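Local coordinates for macrolide 2'-phosphotransferase MphH (Brachybacterium faecium, PDB 5UXD), which probably transfers a phosphate group to the 2'-hydroxyl of macrolide antibiotics, and is seen here with azithromycin bound, at residues A62-E65 with G66-L69; A151-R154 with G155-Q159. All coordinates share one frame; numbering follows the deposited sequence.

Contact 1: A62-E65 with G66-L69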
loop_
_atom_site.group_PDB
_atom_site.type_symbol
_atom_site.label_atom_id
_atom_site.label_comp_id
_atom_site.label_asym_id
_atom_site.label_seq_id
_atom_site.Cartn_x
_atom_site.Cartn_y
_atom_site.Cartn_z
ATOM N N ALA A 62 12.562 -5.030 -3.484
ATOM C CA ALA A 62 13.192 -4.245 -2.431
ATOM C C ALA A 62 14.100 -3.172 -2.999
ATOM O O ALA A 62 14.195 -2.080 -2.430
ATOM C CB ALA A 62 13.979 -5.160 -1.485
ATOM N N ALA A 63 14.773 -3.445 -4.118
ATOM C CA ALA A 63 15.656 -2.430 -4.676
ATOM C C ALA A 63 14.858 -1.252 -5.226
ATOM O O ALA A 63 15.248 -0.093 -5.044
ATOM C CB ALA A 63 16.548 -3.036 -5.758
ATOM N N VAL A 64 13.740 -1.530 -5.903
ATOM C CA VAL A 64 12.877 -0.458 -6.401
ATOM C C VAL A 64 12.349 0.363 -5.239
ATOM O O VAL A 64 12.371 1.601 -5.263
ATOM C CB VAL A 64 11.716 -1.035 -7.232
ATOM C CG1 VAL A 64 10.710 0.072 -7.587
ATOM C CG2 VAL A 64 12.227 -1.697 -8.493
ATOM N N GLU A 65 11.848 -0.329 -4.210
ATOM C CA GLU A 65 11.307 0.336 -3.032
ATOM C C GLU A 65 12.363 1.200 -2.360
ATOM O O GLU A 65 12.073 2.318 -1.916
ATOM C CB GLU A 65 10.759 -0.711 -2.061
ATOM C CG GLU A 65 10.283 -0.144 -0.732
ATOM C CD GLU A 65 9.786 -1.214 0.212
ATOM O OE1 GLU A 65 10.211 -2.385 0.069
ATOM O OE2 GLU A 65 8.974 -0.886 1.099
ATOM N N GLY A 66 13.603 0.712 -2.298
ATOM C CA GLY A 66 14.663 1.510 -1.709
ATOM C C GLY A 66 14.934 2.776 -2.494
ATOM O O GLY A 66 15.133 3.845 -1.914
ATOM N N ARG A 67 14.951 2.674 -3.823
ATOM C CA ARG A 67 15.162 3.864 -4.637
ATOM C C ARG A 67 14.004 4.836 -4.479
ATOM O O ARG A 67 14.208 6.052 -4.413
ATOM C CB ARG A 67 15.348 3.477 -6.107
ATOM C CG ARG A 67 16.698 2.820 -6.413
ATOM C CD ARG A 67 16.943 2.670 -7.925
ATOM N NE ARG A 67 16.073 1.663 -8.535
ATOM C CZ ARG A 67 16.360 0.368 -8.641
ATOM N NH1 ARG A 67 17.493 -0.117 -8.155
ATOM N NH2 ARG A 67 15.495 -0.456 -9.219
ATOM N N LEU A 68 12.780 4.314 -4.405
ATOM C CA LEU A 68 11.621 5.176 -4.216
ATOM C C LEU A 68 11.691 5.909 -2.880
ATOM O O LEU A 68 11.492 7.128 -2.818
ATOM C CB LEU A 68 10.349 4.347 -4.321
ATOM C CG LEU A 68 9.100 5.173 -4.090
ATOM C CD1 LEU A 68 8.911 6.123 -5.249
ATOM C CD2 LEU A 68 7.954 4.231 -3.956
ATOM N N LEU A 69 11.990 5.180 -1.800
ATOM C CA LEU A 69 12.057 5.797 -0.477
ATOM C C LEU A 69 13.126 6.885 -0.417
ATOM O O LEU A 69 12.929 7.930 0.215
ATOM C CB LEU A 69 12.328 4.727 0.583
ATOM C CG LEU A 69 11.179 3.767 0.889
ATOM C CD1 LEU A 69 11.652 2.633 1.809
ATOM C CD2 LEU A 69 10.033 4.548 1.512
#
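Glu65 and Leu69, one helical turn apart, run side by side and point the same way, with Glu65 CG 4.0 Å from Leu69 CD1. This is the close-packed, buried side of the helix. Leu69 CG also sits 3.3 Å from Glu65 O, the carbonyl that accepts the Leu69 N hydrogen bond at 2.9 Å. The Glu65 side chain leaves on the side away from its own N (chi1 175°), stays extended beyond CG, and packs against Trp83 and Thr218. Leu69 also packs on Trp83, while Leu68 leans on Ala220 and keeps its CB 3.5 Å from Val64 O.

The other side, with Ala63 and Arg67 exposed, is the solvent side. Here Arg67 doubles back, its chain bent at chi3 (-70°), and lays one face of its guanidinium over the Ala63 carbonyl, with Arg67 CZ 3.8 Å from Ala63 O. That oxygen is already held by Arg67 N at 3.0 Å, and the guanidinium merely lies above it. Arg67 NH2 reaches Val64 CG2 at 3.6 Å, but the polar hold lies elsewhere: Arg67 NE bonds to Thr143 O, which helps fix the rotation of the group.

Glu65 OE1 forms a long, weak ion pair with Arg51 of strand 47-53, a residue that contacts GDP when the nucleotide is bound. A helix glutamate facing a basic residue on a neighbouring strand is the pairing of the kinase-like N-terminal lobe, where helix 59-72 probably corresponds to helix C of protein kinases.

Contact 2: A151-R154 with G155-Q159; sequences AQVR and GAWRQ
Arg154 and Arg158 bring their side chains across one another one turn apart, their guanidinium planes only 20° from parallel. Arg154 NE lies over a face of the Arg158 guanidinium, 3.4 Å from Arg158 NH2, and the aliphatic part of Arg154 continues across the same group, with Arg154 CG 3.7 Å from Arg158 NH1. Different first torsions make this possible: Arg154 has CG anti to its backbone N (chi1 -165°), whereas Arg158 has CG anti to its carbonyl carbon (chi1 -76°) and runs back along the helix toward Arg154. Beneath them Arg158 N donates to Arg154 O at 3.0 Å.

On another side of the helix, the Trp157 indole offers its edge to the Val153 carbonyl, with Trp157 CD1 3.3 Å from Val153 O near the ring plane. The Trp157 N bond to this oxygen is weak, at 3.4 Å.

Further out, a second shell positions Arg154 and Trp157. Arg154 NH2 makes a salt bridge to Asp185 OD1 and a hydrogen bond to Leu182 O, while Trp188 adds a cation-pi contact. Trp157 meets Trp181 edge-to-face and touches Trp188 as well; Trp181 and Leu182 belong to helix 172-183, and Asp185 and Trp188 follow it, so charge and aromatic rings both tie helix 150-167 to this region.

Two like charges this close would be expected to repel. The carboxylate, carbonyl and ring around Arg154 probably offset that cost, and solvent around the exposed Arg158 probably screens its charge.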
loop_
_atom_site.group_PDB
_atom_site.type_symbol
_atom_site.label_atom_id
_atom_site.label_comp_id
_atom_site.label_asym_id
_atom_site.label_seq_id
_atom_site.Cartn_x
_atom_site.Cartn_y
_atom_site.Cartn_z
ATOM N N ALA A 151 -4.357 7.301 -20.468
ATOM C CA ALA A 151 -4.852 6.336 -21.449
ATOM C C ALA A 151 -4.518 4.912 -21.036
ATOM O O ALA A 151 -5.355 4.011 -21.152
ATOM C CB ALA A 151 -4.269 6.641 -22.826
ATOM N N GLN A 152 -3.296 4.696 -20.547
ATOM C CA GLN A 152 -2.877 3.359 -20.145
ATOM C C GLN A 152 -3.571 2.913 -18.863
ATOM O O GLN A 152 -3.767 1.709 -18.666
ATOM C CB GLN A 152 -1.358 3.312 -19.955
ATOM C CG GLN A 152 -0.541 3.423 -21.221
ATOM C CD GLN A 152 0.936 3.605 -20.926
ATOM O OE1 GLN A 152 1.318 4.431 -20.095
ATOM N NE2 GLN A 152 1.776 2.836 -21.607
ATOM N N VAL A 153 -3.948 3.858 -17.988
ATOM C CA VAL A 153 -4.724 3.490 -16.803
ATOM C C VAL A 153 -6.043 2.843 -17.211
ATOM O O VAL A 153 -6.399 1.760 -16.734
ATOM C CB VAL A 153 -4.965 4.715 -15.899
ATOM C CG1 VAL A 153 -5.974 4.370 -14.812
ATOM C CG2 VAL A 153 -3.656 5.231 -15.255
ATOM N N ARG A 154 -6.793 3.475 -18.123
ATOM C CA ARG A 154 -8.083 2.930 -18.534
ATOM C C ARG A 154 -7.911 1.668 -19.369
ATOM O O ARG A 154 -8.665 0.696 -19.215
ATOM C CB ARG A 154 -8.846 3.998 -19.316
ATOM C CG ARG A 154 -10.317 3.733 -19.503
ATOM C CD ARG A 154 -11.009 5.033 -19.858
ATOM N NE ARG A 154 -12.432 4.850 -20.089
ATOM C CZ ARG A 154 -13.255 5.835 -20.431
ATOM N NH1 ARG A 154 -12.786 7.070 -20.588
ATOM N NH2 ARG A 154 -14.542 5.584 -20.626
ATOM N N GLY A 155 -6.916 1.665 -20.255
ATOM C CA GLY A 155 -6.698 0.500 -21.094
ATOM C C GLY A 155 -6.281 -0.726 -20.307
ATOM O O GLY A 155 -6.617 -1.857 -20.682
ATOM N N ALA A 156 -5.526 -0.524 -19.224
ATOM C CA ALA A 156 -5.122 -1.640 -18.379
ATOM C C ALA A 156 -6.332 -2.291 -17.724
ATOM O O ALA A 156 -6.441 -3.521 -17.682
ATOM C CB ALA A 156 -4.137 -1.169 -17.311
ATOM N N TRP A 157 -7.270 -1.483 -17.229
ATOM C CA TRP A 157 -8.473 -2.070 -16.656
ATOM C C TRP A 157 -9.293 -2.802 -17.715
ATOM O O TRP A 157 -9.875 -3.854 -17.438
ATOM C CB TRP A 157 -9.303 -0.985 -15.977
ATOM C CG TRP A 157 -8.819 -0.620 -14.615
ATOM C CD1 TRP A 157 -8.126 0.511 -14.258
ATOM C CD2 TRP A 157 -9.021 -1.363 -13.408
ATOM N NE1 TRP A 157 -7.867 0.496 -12.910
ATOM C CE2 TRP A 157 -8.418 -0.633 -12.362
ATOM C CE3 TRP A 157 -9.646 -2.576 -13.111
ATOM C CZ2 TRP A 157 -8.417 -1.083 -11.039
ATOM C CZ3 TRP A 157 -9.644 -3.022 -11.795
ATOM C CH2 TRP A 157 -9.039 -2.276 -10.778
ATOM N N ARG A 158 -9.358 -2.260 -18.939
ATOM C CA ARG A 158 -10.083 -2.955 -20.001
ATOM C C ARG A 158 -9.411 -4.278 -20.348
ATOM O O ARG A 158 -10.085 -5.307 -20.505
ATOM C CB ARG A 158 -10.191 -2.062 -21.243
ATOM C CG ARG A 158 -11.231 -0.970 -21.089
ATOM C CD ARG A 158 -11.116 0.044 -22.197
ATOM N NE ARG A 158 -12.283 0.922 -22.280
ATOM C CZ ARG A 158 -12.236 2.191 -22.676
ATOM N NH1 ARG A 158 -11.083 2.748 -23.027
ATOM N NH2 ARG A 158 -13.348 2.911 -22.735
ATOM N N GLN A 159 -8.085 -4.273 -20.469
ATOM C CA GLN A 159 -7.319 -5.480 -20.750
ATOM C C GLN A 159 -7.470 -6.495 -19.625
ATOM O O GLN A 159 -7.565 -7.702 -19.878
ATOM C CB GLN A 159 -5.851 -5.119 -20.963
ATOM C CG GLN A 159 -4.929 -6.301 -21.098
ATOM C CD GLN A 159 -3.690 -5.967 -21.904
ATOM O OE1 GLN A 159 -2.586 -5.892 -21.366
ATOM N NE2 GLN A 159 -3.870 -5.752 -23.202
#

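Contacts 1 and 2 each cover about two turns of their own helix (59-72 and 150-167), in different parts of the molecule: their centres are 25 Å apart, and their nearest atoms are about 16 Å apart. Contact 1 faces the nucleotide and metal end of the active site, the Glu65 side chain lying about 6 Å from that of Asp216, a magnesium ligand when the metal is bound, and about 13 Å from a bound azithromycin. In contact 2 the Trp157 side chain is about 6 Å from a bound azithromycin. Trp157 also touches Ala269, the neighbour in sequence of Ala270, which lines one azithromycin pocket.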